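Local coordinates for exosome complex component Rrp42 (PDB 3M7N), which probably serves as a non-catalytic subunit of the archaeal RNA-degrading exosome and contributes to shaping the active site of its partner Rrp41, at residues 30-35 with 185-190; 37-42 with 160-165; 194-199 with 238-243; 214-219 with 251-256. All coordinates share one frame; numbering follows the deposited sequence.

Interaction 1: 30-35 with 185-190; sequences DEFRKV and VSVTSL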
loop_
_atom_site.group_PDB
_atom_site.type_symbol
_atom_site.label_atom_id
_atom_site.label_comp_id
_atom_site.label_asym_id
_atom_site.label_seq_id
_atom_site.Cartn_x
_atom_site.Cartn_y
_atom_site.Cartn_z
ATOM N N ASP H 30 1.781 -8.321 -41.976
ATOM C CA ASP H 30 1.716 -9.681 -41.469
ATOM C C ASP H 30 3.123 -10.221 -41.247
ATOM O O ASP H 30 3.328 -11.442 -41.150
ATOM C CB ASP H 30 0.947 -10.551 -42.439
ATOM C CG ASP H 30 1.583 -10.589 -43.825
ATOM O OD1 ASP H 30 2.419 -9.713 -44.140
ATOM O OD2 ASP H 30 1.262 -11.527 -44.586
ATOM N N GLU H 31 4.082 -9.301 -41.119
ATOM C CA GLU H 31 5.505 -9.659 -41.019
ATOM C C GLU H 31 6.143 -9.497 -39.619
ATOM O O GLU H 31 6.217 -8.388 -39.087
ATOM C CB GLU H 31 6.310 -8.838 -42.044
ATOM C CG GLU H 31 7.780 -9.116 -42.027
ATOM C CD GLU H 31 8.550 -8.265 -43.026
ATOM O OE1 GLU H 31 7.916 -7.464 -43.748
ATOM O OE2 GLU H 31 9.797 -8.385 -43.070
ATOM N N PHE H 32 6.621 -10.595 -39.042
ATOM C CA PHE H 32 7.399 -10.561 -37.795
ATOM C C PHE H 32 8.783 -9.947 -37.996
ATOM O O PHE H 32 9.354 -10.015 -39.087
ATOM C CB PHE H 32 7.562 -11.974 -37.224
ATOM C CG PHE H 32 6.480 -12.370 -36.260
ATOM C CD1 PHE H 32 5.205 -12.677 -36.719
ATOM C CD2 PHE H 32 6.741 -12.437 -34.887
ATOM C CE1 PHE H 32 4.192 -13.040 -35.827
ATOM C CE2 PHE H 32 5.740 -12.794 -33.984
ATOM C CZ PHE H 32 4.454 -13.103 -34.461
ATOM N N ARG H 33 9.335 -9.346 -36.949
ATOM C CA ARG H 33 10.744 -8.964 -37.002
ATOM C C ARG H 33 11.616 -10.218 -36.946
ATOM O O ARG H 33 11.134 -11.331 -36.735
ATOM C CB ARG H 33 11.142 -8.042 -35.858
ATOM C CG ARG H 33 10.356 -6.754 -35.717
ATOM C CD ARG H 33 9.434 -6.924 -34.548
ATOM N NE ARG H 33 9.765 -6.061 -33.439
ATOM C CZ ARG H 33 9.279 -6.177 -32.201
ATOM N NH1 ARG H 33 9.663 -5.304 -31.282
ATOM N NH2 ARG H 33 8.433 -7.140 -31.870
ATOM N N LYS H 34 12.912 -10.021 -37.135
ATOM C CA LYS H 34 13.868 -11.094 -37.048
ATOM C C LYS H 34 13.744 -11.743 -35.675
ATOM O O LYS H 34 13.703 -11.056 -34.649
ATOM C CB LYS H 34 15.261 -10.510 -37.248
ATOM C CG LYS H 34 16.419 -11.498 -37.243
ATOM C CD LYS H 34 17.714 -10.737 -37.629
ATOM C CE LYS H 34 18.966 -11.612 -37.608
ATOM N NZ LYS H 34 19.537 -11.755 -36.242
ATOM N N VAL H 35 13.670 -13.066 -35.667
ATOM C CA VAL H 35 13.572 -13.833 -34.455
ATOM C C VAL H 35 14.871 -14.589 -34.244
ATOM O O VAL H 35 15.457 -15.089 -35.180
ATOM C CB VAL H 35 12.463 -14.861 -34.570
ATOM C CG1 VAL H 35 12.528 -15.830 -33.417
ATOM C CG2 VAL H 35 11.124 -14.172 -34.638
ATOM N N VAL H 185 2.554 -21.789 -30.680
ATOM C CA VAL H 185 3.134 -20.521 -31.084
ATOM C C VAL H 185 2.006 -19.537 -31.101
ATOM O O VAL H 185 0.904 -19.850 -31.613
ATOM C CB VAL H 185 3.719 -20.586 -32.501
ATOM C CG1 VAL H 185 4.228 -19.222 -32.932
ATOM C CG2 VAL H 185 4.810 -21.665 -32.587
ATOM N N SER H 186 2.268 -18.361 -30.521
ATOM C CA SER H 186 1.269 -17.309 -30.421
ATOM C C SER H 186 1.613 -16.155 -31.336
ATOM O O SER H 186 2.782 -15.807 -31.499
ATOM C CB SER H 186 1.144 -16.803 -28.968
ATOM O OG SER H 186 2.196 -15.892 -28.652
ATOM N N VAL H 187 0.585 -15.568 -31.940
ATOM C CA VAL H 187 0.741 -14.436 -32.845
ATOM C C VAL H 187 -0.132 -13.287 -32.383
ATOM O O VAL H 187 -1.357 -13.408 -32.300
ATOM C CB VAL H 187 0.332 -14.788 -34.301
ATOM C CG1 VAL H 187 0.396 -13.544 -35.201
ATOM C CG2 VAL H 187 1.203 -15.911 -34.848
ATOM N N THR H 188 0.498 -12.148 -32.142
ATOM C CA THR H 188 -0.170 -11.027 -31.516
ATOM C C THR H 188 -0.194 -9.838 -32.436
ATOM O O THR H 188 0.842 -9.419 -32.951
ATOM C CB THR H 188 0.541 -10.634 -30.178
ATOM O OG1 THR H 188 0.387 -11.705 -29.240
ATOM C CG2 THR H 188 -0.028 -9.339 -29.609
ATOM N N SER H 189 -1.381 -9.272 -32.628
ATOM C CA SER H 189 -1.487 -8.110 -33.483
ATOM C C SER H 189 -2.009 -6.875 -32.755
ATOM O O SER H 189 -2.894 -6.951 -31.897
ATOM C CB SER H 189 -2.357 -8.425 -34.717
ATOM O OG SER H 189 -1.847 -9.534 -35.430
ATOM N N LEU H 190 -1.443 -5.734 -33.112
ATOM C CA LEU H 190 -1.980 -4.457 -32.707
ATOM C C LEU H 190 -3.198 -4.149 -33.606
ATOM O O LEU H 190 -3.093 -4.183 -34.841
ATOM C CB LEU H 190 -0.889 -3.404 -32.896
ATOM C CG LEU H 190 -0.884 -2.075 -32.150
ATOM C CD1 LEU H 190 -0.319 -0.978 -33.049
ATOM C CD2 LEU H 190 -2.245 -1.720 -31.658
#
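The ring of Phe32 meets Val187 with its edge: the valine CG1 lies close to the ring plane, 3.9 Å from Phe32 CE1 and 4.1 Å from Phe32 CZ. Between the two segments nothing sits squarely over either ring face; the carbonyl oxygen of Ser186 lies obliquely off the ring, 4.3 Å from Phe32 CZ. Val187 holds CG1 anti to its backbone N (chi1 175°), and this is the methyl that meets the ring. Other parts of the chain complete the setting, with Leu252 of helix 235-253 and Val198 of the next strand also touching Phe32, while the hydroxyl of Ser186 is bonded to Asp150 of helix 148-161. The contact thus packs the loop leading into strand 35-39 of the five-stranded sheet against strand 185-192 of the second sheet. Its chemistry is essentially apolar: with mostly van der Waals touch, chiefly between the ring edge and one methyl, it buries surface but imposes no directional bond on the loop.

Interaction 2: 37-42 with 160-165; sequences IIPNVI and LMNTKV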
loop_
_atom_site.group_PDB
_atom_site.type_symbol
_atom_site.label_atom_id
_atom_site.label_comp_id
_atom_site.label_asym_id
_atom_site.label_seq_id
_atom_site.Cartn_x
_atom_site.Cartn_y
_atom_site.Cartn_z
ATOM N N ILE H 37 16.375 -17.562 -31.464
ATOM C CA ILE H 37 16.099 -18.458 -30.346
ATOM C C ILE H 37 17.379 -19.160 -29.853
ATOM O O ILE H 37 17.927 -20.001 -30.559
ATOM C CB ILE H 37 15.065 -19.521 -30.735
ATOM C CG1 ILE H 37 13.842 -18.858 -31.366
ATOM C CG2 ILE H 37 14.661 -20.345 -29.520
ATOM C CD1 ILE H 37 12.787 -19.847 -31.849
ATOM N N ILE H 38 17.845 -18.812 -28.650
ATOM C CA ILE H 38 19.068 -19.394 -28.100
ATOM C C ILE H 38 18.788 -20.267 -26.885
ATOM O O ILE H 38 18.531 -19.758 -25.792
ATOM C CB ILE H 38 20.106 -18.309 -27.661
ATOM C CG1 ILE H 38 20.001 -17.042 -28.517
ATOM C CG2 ILE H 38 21.538 -18.874 -27.691
ATOM C CD1 ILE H 38 20.806 -17.094 -29.787
ATOM N N PRO H 39 18.860 -21.584 -27.055
ATOM C CA PRO H 39 18.649 -22.511 -25.936
ATOM C C PRO H 39 19.871 -22.632 -24.998
ATOM O O PRO H 39 20.991 -22.266 -25.366
ATOM C CB PRO H 39 18.408 -23.855 -26.635
ATOM C CG PRO H 39 18.379 -23.551 -28.109
ATOM C CD PRO H 39 19.123 -22.295 -28.311
ATOM N N ASN H 40 19.642 -23.137 -23.789
ATOM C CA ASN H 40 20.734 -23.445 -22.865
ATOM C C ASN H 40 21.536 -22.242 -22.369
ATOM O O ASN H 40 22.735 -22.345 -22.151
ATOM C CB ASN H 40 21.696 -24.426 -23.519
ATOM C CG ASN H 40 21.054 -25.756 -23.797
ATOM O OD1 ASN H 40 20.849 -26.139 -24.954
ATOM N ND2 ASN H 40 20.718 -26.478 -22.729
ATOM N N VAL H 41 20.897 -21.096 -22.205
ATOM C CA VAL H 41 21.651 -19.931 -21.783
ATOM C C VAL H 41 21.861 -19.915 -20.277
ATOM O O VAL H 41 22.705 -19.181 -19.786
ATOM C CB VAL H 41 21.004 -18.625 -22.268
ATOM C CG1 VAL H 41 21.181 -18.488 -23.786
ATOM C CG2 VAL H 41 19.522 -18.562 -21.857
ATOM N N ILE H 42 21.110 -20.750 -19.558
ATOM C CA ILE H 42 21.250 -20.876 -18.113
ATOM C C ILE H 42 21.551 -22.317 -17.738
ATOM O O ILE H 42 20.638 -23.073 -17.413
ATOM C CB ILE H 42 19.956 -20.444 -17.360
ATOM C CG1 ILE H 42 19.456 -19.063 -17.825
ATOM C CG2 ILE H 42 20.168 -20.490 -15.832
ATOM C CD1 ILE H 42 20.288 -17.896 -17.336
ATOM N N LEU H 160 11.181 -25.512 -22.898
ATOM C CA LEU H 160 10.609 -26.807 -22.602
ATOM C C LEU H 160 11.228 -27.885 -23.497
ATOM O O LEU H 160 11.556 -28.974 -23.036
ATOM C CB LEU H 160 9.090 -26.766 -22.744
ATOM C CG LEU H 160 8.408 -26.047 -21.580
ATOM C CD1 LEU H 160 6.945 -25.748 -21.899
ATOM C CD2 LEU H 160 8.568 -26.852 -20.271
ATOM N N MET H 161 11.411 -27.550 -24.770
ATOM C CA MET H 161 12.028 -28.449 -25.732
ATOM C C MET H 161 13.502 -28.742 -25.415
ATOM O O MET H 161 14.042 -29.741 -25.868
ATOM C CB MET H 161 11.901 -27.874 -27.140
ATOM C CG MET H 161 10.467 -27.848 -27.663
ATOM S SD MET H 161 10.297 -26.916 -29.195
ATOM C CE MET H 161 11.130 -28.023 -30.347
ATOM N N ASN H 162 14.156 -27.884 -24.640
ATOM C CA ASN H 162 15.529 -28.171 -24.248
ATOM C C ASN H 162 15.697 -28.443 -22.760
ATOM O O ASN H 162 16.771 -28.248 -22.214
ATOM C CB ASN H 162 16.458 -27.059 -24.696
ATOM C CG ASN H 162 16.498 -26.913 -26.214
ATOM O OD1 ASN H 162 17.443 -27.374 -26.862
ATOM N ND2 ASN H 162 15.477 -26.257 -26.789
ATOM N N THR H 163 14.634 -28.917 -22.124
ATOM C CA THR H 163 14.674 -29.299 -20.727
ATOM C C THR H 163 15.170 -30.728 -20.503
ATOM O O THR H 163 14.927 -31.630 -21.305
ATOM C CB THR H 163 13.295 -29.142 -20.072
ATOM O OG1 THR H 163 12.943 -27.757 -20.037
ATOM C CG2 THR H 163 13.300 -29.692 -18.651
ATOM N N LYS H 164 15.868 -30.922 -19.390
ATOM C CA LYS H 164 16.377 -32.232 -19.015
ATOM C C LYS H 164 15.856 -32.547 -17.628
ATOM O O LYS H 164 16.149 -31.823 -16.667
ATOM C CB LYS H 164 17.905 -32.227 -19.027
ATOM C CG LYS H 164 18.531 -33.473 -18.405
ATOM C CD LYS H 164 20.054 -33.321 -18.223
ATOM C CE LYS H 164 20.795 -33.583 -19.530
ATOM N NZ LYS H 164 22.272 -33.526 -19.369
ATOM N N VAL H 165 15.055 -33.599 -17.522
ATOM C CA VAL H 165 14.494 -33.973 -16.230
ATOM C C VAL H 165 15.618 -34.338 -15.269
ATOM O O VAL H 165 16.518 -35.093 -15.620
ATOM C CB VAL H 165 13.478 -35.123 -16.342
ATOM C CG1 VAL H 165 12.831 -35.374 -14.993
ATOM C CG2 VAL H 165 12.412 -34.782 -17.368
#
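Asn162 carries its CG anti to the carbonyl carbon (chi1 -63°), and a chi2 of -101° turns its amide broadside to Pro39. The proline CB then sits almost squarely over the flat of that amide, 3.6 Å from Asn162 CG, 3.7 Å from Asn162 OD1 and 3.8 Å from Asn162 ND2. Pro39 CG reaches toward the same group more loosely. Asn40 follows directly, and its OD1 stops 4.1 Å from Asn162 OD1, with the two amide planes 86° apart; two carbonyl oxygens offer each other no proton, so this is mere proximity. The polar grip on Asn162 lies elsewhere: its ND2 is hydrogen-bonded to the carbonyl oxygen of Ala158, one turn back in helix 148-161, which steadies the amide that the proline covers. A little further on, Ile42 packs on Gln131 of the neighbouring exonuclease 1 chain. Here the residue just past helix 148-161 is laid against the end of edge strand 35-39, at the surface of the S5-like alpha/beta fold of the first RNase PH domain.

Interaction 3: 194-199 with 238-243; sequences NKYLVD and FDELLD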
loop_
_atom_site.group_PDB
_atom_site.type_symbol
_atom_site.label_atom_id
_atom_site.label_comp_id
_atom_site.label_asym_id
_atom_site.label_seq_id
_atom_site.Cartn_x
_atom_site.Cartn_y
_atom_site.Cartn_z
ATOM N N ASN H 194 -9.793 -0.578 -38.299
ATOM C CA ASN H 194 -10.043 -1.846 -38.995
ATOM C C ASN H 194 -8.800 -2.378 -39.708
ATOM O O ASN H 194 -8.891 -3.098 -40.699
ATOM C CB ASN H 194 -11.236 -1.730 -39.962
ATOM N N LYS H 195 -7.632 -2.010 -39.196
ATOM C CA LYS H 195 -6.378 -2.559 -39.689
ATOM C C LYS H 195 -5.653 -3.282 -38.562
ATOM O O LYS H 195 -5.864 -2.979 -37.386
ATOM C CB LYS H 195 -5.503 -1.458 -40.271
ATOM C CG LYS H 195 -6.241 -0.573 -41.239
ATOM C CD LYS H 195 -5.277 0.175 -42.113
ATOM C CE LYS H 195 -5.961 1.326 -42.826
ATOM N NZ LYS H 195 -4.960 2.263 -43.429
ATOM N N TYR H 196 -4.830 -4.264 -38.924
ATOM C CA TYR H 196 -4.026 -4.981 -37.948
ATOM C C TYR H 196 -2.538 -4.829 -38.260
ATOM O O TYR H 196 -2.155 -4.589 -39.407
ATOM C CB TYR H 196 -4.420 -6.454 -37.906
ATOM C CG TYR H 196 -4.344 -7.140 -39.246
ATOM C CD1 TYR H 196 -3.126 -7.542 -39.767
ATOM C CD2 TYR H 196 -5.502 -7.386 -39.997
ATOM C CE1 TYR H 196 -3.049 -8.181 -41.007
ATOM C CE2 TYR H 196 -5.442 -8.022 -41.230
ATOM C CZ TYR H 196 -4.211 -8.418 -41.735
ATOM O OH TYR H 196 -4.128 -9.033 -42.976
ATOM N N LEU H 197 -1.705 -4.939 -37.232
ATOM C CA LEU H 197 -0.258 -4.937 -37.414
ATOM C C LEU H 197 0.311 -6.052 -36.552
ATOM O O LEU H 197 0.374 -5.946 -35.308
ATOM C CB LEU H 197 0.387 -3.591 -37.064
ATOM C CG LEU H 197 0.011 -2.310 -37.827
ATOM C CD1 LEU H 197 -1.389 -1.846 -37.432
ATOM C CD2 LEU H 197 1.033 -1.182 -37.576
ATOM N N VAL H 198 0.685 -7.135 -37.235
ATOM C CA VAL H 198 1.253 -8.314 -36.605
ATOM C C VAL H 198 2.590 -7.941 -35.970
ATOM O O VAL H 198 3.378 -7.227 -36.572
ATOM C CB VAL H 198 1.461 -9.437 -37.639
ATOM C CG1 VAL H 198 2.283 -10.574 -37.050
ATOM C CG2 VAL H 198 0.105 -9.940 -38.173
ATOM N N ASP H 199 2.823 -8.410 -34.744
ATOM C CA ASP H 199 4.107 -8.199 -34.076
ATOM C C ASP H 199 4.433 -6.717 -33.893
ATOM O O ASP H 199 5.431 -6.219 -34.399
ATOM C CB ASP H 199 5.241 -8.897 -34.837
ATOM C CG ASP H 199 6.550 -8.830 -34.090
ATOM O OD1 ASP H 199 7.623 -8.791 -34.727
ATOM O OD2 ASP H 199 6.497 -8.810 -32.843
ATOM N N PHE H 238 -11.464 -9.635 -37.710
ATOM C CA PHE H 238 -11.101 -10.841 -36.992
ATOM C C PHE H 238 -10.946 -12.067 -37.913
ATOM O O PHE H 238 -10.003 -12.852 -37.755
ATOM C CB PHE H 238 -12.073 -11.152 -35.858
ATOM C CG PHE H 238 -11.837 -12.500 -35.246
ATOM C CD1 PHE H 238 -10.895 -12.664 -34.252
ATOM C CD2 PHE H 238 -12.525 -13.623 -35.707
ATOM C CE1 PHE H 238 -10.654 -13.915 -33.706
ATOM C CE2 PHE H 238 -12.289 -14.870 -35.165
ATOM C CZ PHE H 238 -11.356 -15.019 -34.159
ATOM N N ASP H 239 -11.884 -12.247 -38.839
ATOM C CA ASP H 239 -11.843 -13.393 -39.766
ATOM C C ASP H 239 -10.580 -13.409 -40.617
ATOM O O ASP H 239 -9.913 -14.438 -40.749
ATOM C CB ASP H 239 -13.081 -13.413 -40.666
ATOM C CG ASP H 239 -14.346 -13.740 -39.887
ATOM O OD1 ASP H 239 -14.231 -14.541 -38.938
ATOM O OD2 ASP H 239 -15.425 -13.176 -40.194
ATOM N N GLU H 240 -10.264 -12.253 -41.183
ATOM C CA GLU H 240 -9.083 -12.114 -41.988
ATOM C C GLU H 240 -7.840 -12.386 -41.137
ATOM O O GLU H 240 -6.941 -13.120 -41.560
ATOM C CB GLU H 240 -9.044 -10.721 -42.605
ATOM C CG GLU H 240 -7.839 -10.483 -43.505
ATOM C CD GLU H 240 -7.683 -9.020 -43.887
ATOM O OE1 GLU H 240 -6.578 -8.629 -44.340
ATOM O OE2 GLU H 240 -8.673 -8.270 -43.721
ATOM N N LEU H 241 -7.812 -11.830 -39.925
ATOM C CA LEU H 241 -6.653 -11.968 -39.040
ATOM C C LEU H 241 -6.508 -13.382 -38.489
ATOM O O LEU H 241 -5.414 -13.837 -38.206
ATOM C CB LEU H 241 -6.724 -10.964 -37.880
ATOM C CG LEU H 241 -5.470 -10.823 -37.007
ATOM C CD1 LEU H 241 -4.220 -10.595 -37.876
ATOM C CD2 LEU H 241 -5.640 -9.687 -35.990
ATOM N N LEU H 242 -7.621 -14.075 -38.326
ATOM C CA LEU H 242 -7.577 -15.476 -37.932
ATOM C C LEU H 242 -6.671 -16.245 -38.900
ATOM O O LEU H 242 -5.790 -17.015 -38.472
ATOM C CB LEU H 242 -8.995 -16.063 -37.970
ATOM C CG LEU H 242 -9.448 -17.206 -37.063
ATOM C CD1 LEU H 242 -10.335 -18.118 -37.851
ATOM C CD2 LEU H 242 -8.316 -17.997 -36.425
ATOM N N ASP H 243 -6.892 -16.027 -40.206
ATOM C CA ASP H 243 -6.153 -16.751 -41.251
ATOM C C ASP H 243 -4.702 -16.331 -41.313
ATOM O O ASP H 243 -3.790 -17.171 -41.288
ATOM C CB ASP H 243 -6.830 -16.607 -42.634
ATOM C CG ASP H 243 -8.190 -17.328 -42.698
ATOM O OD1 ASP H 243 -8.332 -18.408 -42.079
ATOM O OD2 ASP H 243 -9.124 -16.801 -43.339
#
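Tyr196 OH donates the one hydrogen bond between the segments, to Glu240 OE1 at 2.8 Å. The hydroxyl reaches the oxygen from above the carboxylate plane, while ring and carboxylate stand 78° apart, and the extended glutamate also brings its CD to the ring edge, 3.6 Å from Tyr196 CE2. The apolar part falls to Leu241, whose CD1 makes a CH-pi contact over one face of the tyrosine, 3.9 Å from the ring centroid and displaced toward the CG side. Leu241 CD2 adds a touch on Tyr196 CB at 4.0 Å, and Val198 CG2 brushes Leu241 CD1 from further along the strand. With CG held between backbone N and carbonyl carbon (chi1 55°), the tyrosine ring projects to the helix, whose short segment runs roughly parallel to strand 195-198, 21° apart. A phenylalanine here would probably keep the leucine contact but leave Glu240 OE1 without its tyrosine donor. One turn on, Asp243 forms a salt bridge with Arg212 of the neighbouring exonuclease 1 chain. Tyr196 thus divides its work: the ring face buries a leucine methyl, and the hydroxyl bonds the carboxylate of Glu240.

Interaction 4: 214-219 with 251-256; sequences ITTDKD and KLREKF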
loop_
_atom_site.group_PDB
_atom_site.type_symbol
_atom_site.label_atom_id
_atom_site.label_comp_id
_atom_site.label_asym_id
_atom_site.label_seq_id
_atom_site.Cartn_x
_atom_site.Cartn_y
_atom_site.Cartn_z
ATOM N N ILE H 214 -3.592 -14.885 -31.080
ATOM C CA ILE H 214 -4.095 -16.201 -31.452
ATOM C C ILE H 214 -2.954 -17.198 -31.365
ATOM O O ILE H 214 -1.880 -16.965 -31.928
ATOM C CB ILE H 214 -4.685 -16.221 -32.889
ATOM C CG1 ILE H 214 -5.920 -15.335 -32.957
ATOM C CG2 ILE H 214 -5.088 -17.653 -33.293
ATOM C CD1 ILE H 214 -6.293 -14.928 -34.332
ATOM N N THR H 215 -3.188 -18.302 -30.667
ATOM C CA THR H 215 -2.195 -19.354 -30.550
ATOM C C THR H 215 -2.629 -20.652 -31.225
ATOM O O THR H 215 -3.752 -21.122 -31.052
ATOM C CB THR H 215 -1.868 -19.643 -29.078
ATOM O OG1 THR H 215 -1.647 -18.398 -28.401
ATOM C CG2 THR H 215 -0.631 -20.561 -28.948
ATOM N N THR H 216 -1.717 -21.252 -31.977
ATOM C CA THR H 216 -2.021 -22.511 -32.629
ATOM C C THR H 216 -1.046 -23.611 -32.237
ATOM O O THR H 216 0.058 -23.347 -31.746
ATOM C CB THR H 216 -1.998 -22.359 -34.149
ATOM O OG1 THR H 216 -0.679 -21.988 -34.551
ATOM C CG2 THR H 216 -2.971 -21.283 -34.601
ATOM N N ASP H 217 -1.474 -24.852 -32.453
ATOM C CA ASP H 217 -0.607 -26.004 -32.289
ATOM C C ASP H 217 -0.004 -26.421 -33.635
ATOM O O ASP H 217 -0.185 -25.738 -34.645
ATOM C CB ASP H 217 -1.349 -27.178 -31.624
ATOM C CG ASP H 217 -2.450 -27.777 -32.507
ATOM O OD1 ASP H 217 -2.486 -27.505 -33.719
ATOM O OD2 ASP H 217 -3.289 -28.536 -31.972
ATOM N N LYS H 218 0.721 -27.538 -33.606
ATOM C CA LYS H 218 1.317 -28.218 -34.768
ATOM C C LYS H 218 0.447 -28.315 -36.027
ATOM O O LYS H 218 0.918 -28.143 -37.140
ATOM C CB LYS H 218 1.623 -29.667 -34.358
ATOM C CG LYS H 218 3.065 -30.013 -34.203
ATOM C CD LYS H 218 3.172 -31.506 -33.941
ATOM C CE LYS H 218 1.980 -31.960 -33.123
ATOM N NZ LYS H 218 1.751 -33.430 -33.203
ATOM N N ASP H 219 -0.811 -28.674 -35.833
ATOM C CA ASP H 219 -1.718 -28.958 -36.934
ATOM C C ASP H 219 -2.563 -27.772 -37.291
ATOM O O ASP H 219 -3.600 -27.936 -37.931
ATOM C CB ASP H 219 -2.665 -30.101 -36.545
ATOM C CG ASP H 219 -1.920 -31.354 -36.143
ATOM O OD1 ASP H 219 -0.874 -31.639 -36.767
ATOM O OD2 ASP H 219 -2.377 -32.053 -35.209
ATOM N N LYS H 251 4.931 -20.262 -40.167
ATOM C CA LYS H 251 6.277 -19.788 -40.499
ATOM C C LYS H 251 7.173 -19.781 -39.258
ATOM O O LYS H 251 8.288 -20.313 -39.268
ATOM C CB LYS H 251 6.226 -18.378 -41.069
ATOM C CG LYS H 251 5.864 -18.283 -42.544
ATOM C CD LYS H 251 4.859 -19.338 -42.948
ATOM C CE LYS H 251 4.677 -19.394 -44.465
ATOM N NZ LYS H 251 4.192 -20.757 -44.880
ATOM N N LEU H 252 6.676 -19.173 -38.189
ATOM C CA LEU H 252 7.410 -19.115 -36.945
ATOM C C LEU H 252 7.833 -20.495 -36.501
ATOM O O LEU H 252 8.967 -20.708 -36.061
ATOM C CB LEU H 252 6.558 -18.437 -35.861
ATOM C CG LEU H 252 6.579 -16.911 -36.003
ATOM C CD1 LEU H 252 5.711 -16.236 -34.966
ATOM C CD2 LEU H 252 8.022 -16.403 -35.922
ATOM N N ARG H 253 6.897 -21.429 -36.612
ATOM C CA ARG H 253 7.072 -22.787 -36.133
ATOM C C ARG H 253 8.252 -23.411 -36.863
ATOM O O ARG H 253 8.948 -24.263 -36.328
ATOM C CB ARG H 253 5.777 -23.576 -36.371
ATOM C CG ARG H 253 5.668 -24.912 -35.652
ATOM C CD ARG H 253 4.225 -25.416 -35.646
ATOM N NE ARG H 253 3.439 -24.764 -34.616
ATOM C CZ ARG H 253 2.411 -23.951 -34.831
ATOM N NH1 ARG H 253 1.995 -23.685 -36.076
ATOM N NH2 ARG H 253 1.794 -23.402 -33.779
ATOM N N GLU H 254 8.509 -22.947 -38.076
ATOM C CA GLU H 254 9.564 -23.546 -38.875
ATOM C C GLU H 254 10.962 -23.025 -38.512
ATOM O O GLU H 254 11.970 -23.519 -39.014
ATOM C CB GLU H 254 9.230 -23.429 -40.370
ATOM C CG GLU H 254 10.253 -22.734 -41.252
ATOM C CD GLU H 254 9.723 -22.523 -42.672
ATOM O OE1 GLU H 254 8.493 -22.697 -42.881
ATOM O OE2 GLU H 254 10.534 -22.184 -43.572
ATOM N N LYS H 255 11.019 -22.048 -37.614
ATOM C CA LYS H 255 12.296 -21.575 -37.104
ATOM C C LYS H 255 12.830 -22.526 -36.020
ATOM O O LYS H 255 14.009 -22.500 -35.688
ATOM C CB LYS H 255 12.188 -20.129 -36.587
ATOM C CG LYS H 255 11.967 -19.098 -37.692
ATOM C CD LYS H 255 12.200 -17.669 -37.221
ATOM C CE LYS H 255 12.382 -16.699 -38.414
ATOM N NZ LYS H 255 13.021 -15.340 -38.060
ATOM N N PHE H 256 11.964 -23.375 -35.485
ATOM C CA PHE H 256 12.384 -24.335 -34.468
ATOM C C PHE H 256 13.112 -25.541 -35.055
ATOM O O PHE H 256 13.642 -26.369 -34.320
ATOM C CB PHE H 256 11.195 -24.787 -33.612
ATOM C CG PHE H 256 10.740 -23.754 -32.608
ATOM C CD1 PHE H 256 11.003 -23.917 -31.255
ATOM C CD2 PHE H 256 10.071 -22.620 -33.018
ATOM C CE1 PHE H 256 10.597 -22.970 -30.325
ATOM C CE2 PHE H 256 9.659 -21.673 -32.094
ATOM C CZ PHE H 256 9.930 -21.847 -30.741
HETATM O O HOH W 1 -0.324 -22.171 -37.232
HETATM O O HOH W 2 1.782 -25.972 -38.333
#
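Thr216 OG1 is gripped twice: it accepts from Arg253 NH2 at 3.0 Å along a nearly straight bond (163° at the hydrogen), and it gives its own proton to water 1. That water also accepts from Arg253 NH1 at 3.0 Å, so water, hydroxyl and guanidinium close a small ring near the guanidinium plane. Thr216 O comes within 2.7 Å of Arg253 NH2, yet at an angle too poor for a bond. Over one guanidinium face lies the carbonyl oxygen of Asp217, 3.2 Å from Arg253 CZ, a close electrostatic neighbour of the cation. Water 2 donates to Lys218 O at 2.6 Å and takes a weak bond from Arg253 NH1. The arginine is anti at its first two torsions and bends at chi3 (-80°), which swings the head across the turn. Its NE is bonded to the carbonyl oxygen of Leu183, a further bond that helps fix the head. A leucine in its place would probably leave Thr216 OG1 and Leu183 O without this donor and the waters without one partner. Thr216 ends strand 211-216, paired with Val185 of strand 185-192, and rests its side chain on Ile246 and Ala249 of helix 235-253; just beyond Arg253, the side chain of Phe256 packs on helix 148-161.

From the N terminus, interaction 1 opens first and closes the longest loop, from 30-35 to 185-190; interaction 2 (37-42 with 160-165) is nested inside it and stays within the first family domain. Interactions 3 and 4 follow in series after these, and they cross: 214-219 opens before 238-243 closes interaction 3, and 251-256 closes interaction 4 last. Both bring helix 235-253 onto the four-stranded sheet, whose strand 185-192 belongs to interaction 1 and lies between the strands of the other two. A salt bridge from Arg33 to Asp199 joins interactions 1 and 3, and Phe256 of interaction 4 packs on Ile37 and Met161 of interaction 2, tying the two halves together.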